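Local coordinates for protein dihydroneopterin triphosphate diphosphatase (Escherichia coli O157:H7, PDB 5U7F) that probably hydrolyses dihydroneopterin triphosphate to dihydroneopterin monophosphate and diphosphate for folate biosynthesis, and probably also cleaves nucleoside triphosphates with a preference for dATP, at residues A[13-24]-A[137-146]. Sequence-based numbering, arbitrary orientation.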
# COMPACT_ATOMS: atom_id res chain seq x y z
N LEU A 13 2.23 -0.70 -4.30
CA LEU A 13 2.24 -0.46 -2.86
C LEU A 13 2.56 1.01 -2.68
O LEU A 13 3.50 1.50 -3.30
CB LEU A 13 3.30 -1.33 -2.17
CG LEU A 13 3.72 -0.94 -0.75
CD1 LEU A 13 2.70 -1.46 0.17
CD2 LEU A 13 5.08 -1.52 -0.42
N VAL A 14 1.76 1.74 -1.90
CA VAL A 14 2.07 3.14 -1.61
C VAL A 14 2.27 3.31 -0.11
O VAL A 14 1.35 3.16 0.70
CB VAL A 14 0.97 4.11 -2.10
CG1 VAL A 14 1.37 5.56 -1.77
CG2 VAL A 14 0.72 3.95 -3.58
N VAL A 15 3.51 3.57 0.27
CA VAL A 15 3.80 3.82 1.67
C VAL A 15 3.50 5.27 1.96
O VAL A 15 4.18 6.19 1.47
CB VAL A 15 5.25 3.45 2.04
CG1 VAL A 15 5.48 3.65 3.49
CG2 VAL A 15 5.53 1.98 1.70
N ILE A 16 2.45 5.45 2.74
CA ILE A 16 2.02 6.76 3.22
C ILE A 16 2.59 7.06 4.60
O ILE A 16 2.52 6.26 5.53
CB ILE A 16 0.48 6.87 3.25
CG1 ILE A 16 -0.07 6.72 1.83
CG2 ILE A 16 0.02 8.22 3.84
CD1 ILE A 16 -1.56 6.81 1.68
N TYR A 17 3.17 8.25 4.74
CA TYR A 17 3.76 8.64 6.01
C TYR A 17 3.73 10.14 6.17
O TYR A 17 3.58 10.88 5.21
CB TYR A 17 5.18 8.12 6.15
CG TYR A 17 6.20 8.78 5.24
CD1 TYR A 17 6.28 8.45 3.89
CD2 TYR A 17 7.06 9.75 5.73
CE1 TYR A 17 7.20 9.06 3.06
CE2 TYR A 17 7.98 10.36 4.91
CZ TYR A 17 8.05 10.02 3.58
OH TYR A 17 8.99 10.61 2.76
N ALA A 18 3.78 10.58 7.42
CA ALA A 18 3.78 12.00 7.71
C ALA A 18 5.21 12.49 7.78
O ALA A 18 6.02 11.94 8.51
CB ALA A 18 3.07 12.29 9.02
N GLN A 19 5.48 13.56 7.06
CA GLN A 19 6.82 14.17 7.04
C GLN A 19 7.29 14.68 8.41
O GLN A 19 8.44 14.50 8.79
CB GLN A 19 6.87 15.31 6.05
CG GLN A 19 8.27 15.95 5.89
CD GLN A 19 9.36 14.95 5.48
OE1 GLN A 19 9.10 14.00 4.75
NE2 GLN A 19 10.58 15.19 5.93
N ASP A 20 6.43 15.34 9.17
CA ASP A 20 6.90 15.89 10.44
C ASP A 20 7.18 14.81 11.51
O ASP A 20 8.23 14.84 12.14
CB ASP A 20 5.90 16.95 10.94
CG ASP A 20 4.55 16.37 11.32
OD1 ASP A 20 4.32 15.15 11.11
OD2 ASP A 20 3.71 17.15 11.82
N THR A 21 6.29 13.82 11.69
CA THR A 21 6.49 12.81 12.73
C THR A 21 7.19 11.54 12.24
O THR A 21 7.69 10.76 13.05
CB THR A 21 5.18 12.34 13.33
OG1 THR A 21 4.39 11.73 12.29
CG2 THR A 21 4.43 13.52 13.99
N LYS A 22 7.19 11.36 10.93
CA LYS A 22 7.65 10.12 10.29
C LYS A 22 6.80 8.93 10.71
O LYS A 22 7.25 7.80 10.63
CB LYS A 22 9.11 9.86 10.60
CG LYS A 22 10.02 10.99 10.16
CD LYS A 22 9.94 11.18 8.65
CE LYS A 22 11.17 11.87 8.10
NZ LYS A 22 11.37 13.22 8.72
N ARG A 23 5.58 9.18 11.17
CA ARG A 23 4.72 8.05 11.47
C ARG A 23 4.14 7.52 10.16
O ARG A 23 3.98 8.28 9.21
CB ARG A 23 3.61 8.45 12.44
CG ARG A 23 4.06 8.44 13.91
CD ARG A 23 2.85 8.18 14.86
NE ARG A 23 3.16 8.50 16.23
CZ ARG A 23 3.16 9.73 16.73
NH1 ARG A 23 2.85 10.77 15.96
NH2 ARG A 23 3.47 9.94 18.00
N VAL A 24 3.81 6.23 10.15
CA VAL A 24 3.33 5.49 8.98
C VAL A 24 1.88 5.06 9.17
O VAL A 24 1.52 4.53 10.21
CB VAL A 24 4.21 4.27 8.74
CG1 VAL A 24 3.70 3.44 7.61
CG2 VAL A 24 5.62 4.73 8.44
N SER A 137 7.22 -7.44 1.97
CA SER A 137 7.60 -6.38 1.04
C SER A 137 7.19 -5.01 1.62
O SER A 137 7.94 -4.04 1.53
CB SER A 137 6.96 -6.59 -0.33
OG SER A 137 5.55 -6.64 -0.22
N ASN A 138 6.01 -4.96 2.22
CA ASN A 138 5.53 -3.76 2.94
C ASN A 138 6.49 -3.37 4.05
O ASN A 138 6.84 -2.19 4.19
CB ASN A 138 4.13 -4.02 3.52
CG ASN A 138 3.30 -2.74 3.72
OD1 ASN A 138 2.05 -2.80 3.66
ND2 ASN A 138 3.96 -1.57 3.97
N ARG A 139 6.93 -4.36 4.82
CA ARG A 139 7.94 -4.13 5.83
C ARG A 139 9.20 -3.53 5.24
O ARG A 139 9.71 -2.50 5.73
CB ARG A 139 8.27 -5.43 6.52
CG ARG A 139 9.49 -5.36 7.43
CD ARG A 139 9.52 -6.57 8.34
NE ARG A 139 9.90 -7.75 7.59
CZ ARG A 139 9.16 -8.83 7.38
NH1 ARG A 139 7.90 -8.95 7.86
NH2 ARG A 139 9.72 -9.81 6.68
N GLN A 140 9.71 -4.18 4.19
CA GLN A 140 10.97 -3.74 3.60
C GLN A 140 10.85 -2.31 3.04
O GLN A 140 11.78 -1.50 3.16
CB GLN A 140 11.40 -4.71 2.50
CG GLN A 140 12.81 -4.43 1.96
CD GLN A 140 13.30 -5.48 0.94
OE1 GLN A 140 13.98 -5.14 -0.03
NE2 GLN A 140 12.98 -6.74 1.18
N ALA A 141 9.70 -1.97 2.47
CA ALA A 141 9.51 -0.65 1.90
C ALA A 141 9.51 0.41 3.01
O ALA A 141 10.12 1.45 2.85
CB ALA A 141 8.23 -0.59 1.09
N ILE A 142 8.85 0.12 4.12
CA ILE A 142 8.84 1.05 5.27
C ILE A 142 10.29 1.25 5.74
O ILE A 142 10.75 2.38 5.96
CB ILE A 142 7.93 0.52 6.40
CG1 ILE A 142 6.47 0.56 5.94
CG2 ILE A 142 8.09 1.37 7.71
CD1 ILE A 142 5.52 -0.19 6.90
N GLU A 143 11.03 0.15 5.85
CA GLU A 143 12.40 0.21 6.37
C GLU A 143 13.31 1.02 5.47
O GLU A 143 14.10 1.86 5.94
CB GLU A 143 12.98 -1.19 6.57
CG GLU A 143 12.29 -1.99 7.69
CD GLU A 143 12.75 -3.44 7.85
OE1 GLU A 143 13.15 -4.09 6.85
OE2 GLU A 143 12.68 -3.96 8.99
N GLN A 144 13.16 0.84 4.17
CA GLN A 144 14.10 1.45 3.26
C GLN A 144 13.75 2.88 2.86
O GLN A 144 14.64 3.64 2.47
CB GLN A 144 14.24 0.57 2.02
CG GLN A 144 14.90 -0.75 2.35
CD GLN A 144 15.10 -1.63 1.11
OE1 GLN A 144 14.51 -1.37 0.06
NE2 GLN A 144 15.94 -2.66 1.24
N PHE A 145 12.48 3.28 2.96
CA PHE A 145 12.07 4.58 2.44
C PHE A 145 11.44 5.50 3.47
O PHE A 145 11.29 6.69 3.20
CB PHE A 145 11.11 4.38 1.26
CG PHE A 145 11.79 3.85 0.03
CD1 PHE A 145 12.38 4.72 -0.89
CD2 PHE A 145 11.89 2.50 -0.20
CE1 PHE A 145 13.03 4.23 -2.03
CE2 PHE A 145 12.53 2.01 -1.33
CZ PHE A 145 13.11 2.87 -2.23
N VAL A 146 11.12 4.99 4.64
CA VAL A 146 10.69 5.87 5.74
C VAL A 146 11.79 6.00 6.76
O VAL A 146 12.23 7.12 7.09
CB VAL A 146 9.42 5.36 6.46
CG1 VAL A 146 9.05 6.32 7.62
CG2 VAL A 146 8.28 5.27 5.46
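V15 and V146 meet methyl to methyl, CG1 of V15 lying 3.8 Å from CG2 of V146, where helix 136-147 of the Nudix fold packs on the central mixed sheet. The axes of 13-18 and 137-146 approach to 9.3 Å and cross at -48°, and the seam illustrates how a helix can be held on a sheet by apolar packing, without a hydrogen bond between the two segments. Both branches of V15 work: CG1, anti to the backbone N (chi1 -177°), touches V146 CG2 and, less closely, CG1 of I142, while CG2 reaches A141 CB. That small methyl is shared, since L13 CD2 packs against it from further back along the strand at 3.6 Å. The other branch of L13, CD1, lies 3.8 Å from both CG and OD1 of N138, the two side chains crossing at about a right angle. Further along the strand, V146 CG2 approaches the Y17 ring obliquely, 4.1 Å from CD1. V24, on the strand beyond the 19-22 turn, adds a second row: its CG1 meets I142 CD1, and its CG2 lies 3.9 Å from V146 CG1, so the two methyls of V146 bridge from strand 10-18 to strand 23-29.

Around this shell, A126 and A129 of helix 126-132 pack on I142, and the Y17 side chain touches A106 of strand 97-107. Polar bonds gather in the first turn of helix 136-147, where S137 OG bonds to E100 OE1 and S135 OG, and N138 ND2 to S38 OG; S135 is a predicted substrate-binding residue. In the turn that brings V24 alongside, T21 OG1 accepts from R23 N, an ST turn, and also bonds to E110 OE2, while K22 NZ donates to Q19 O at 3.2 Å, approaching in the carbonyl plane with a C=O...N angle of 156°.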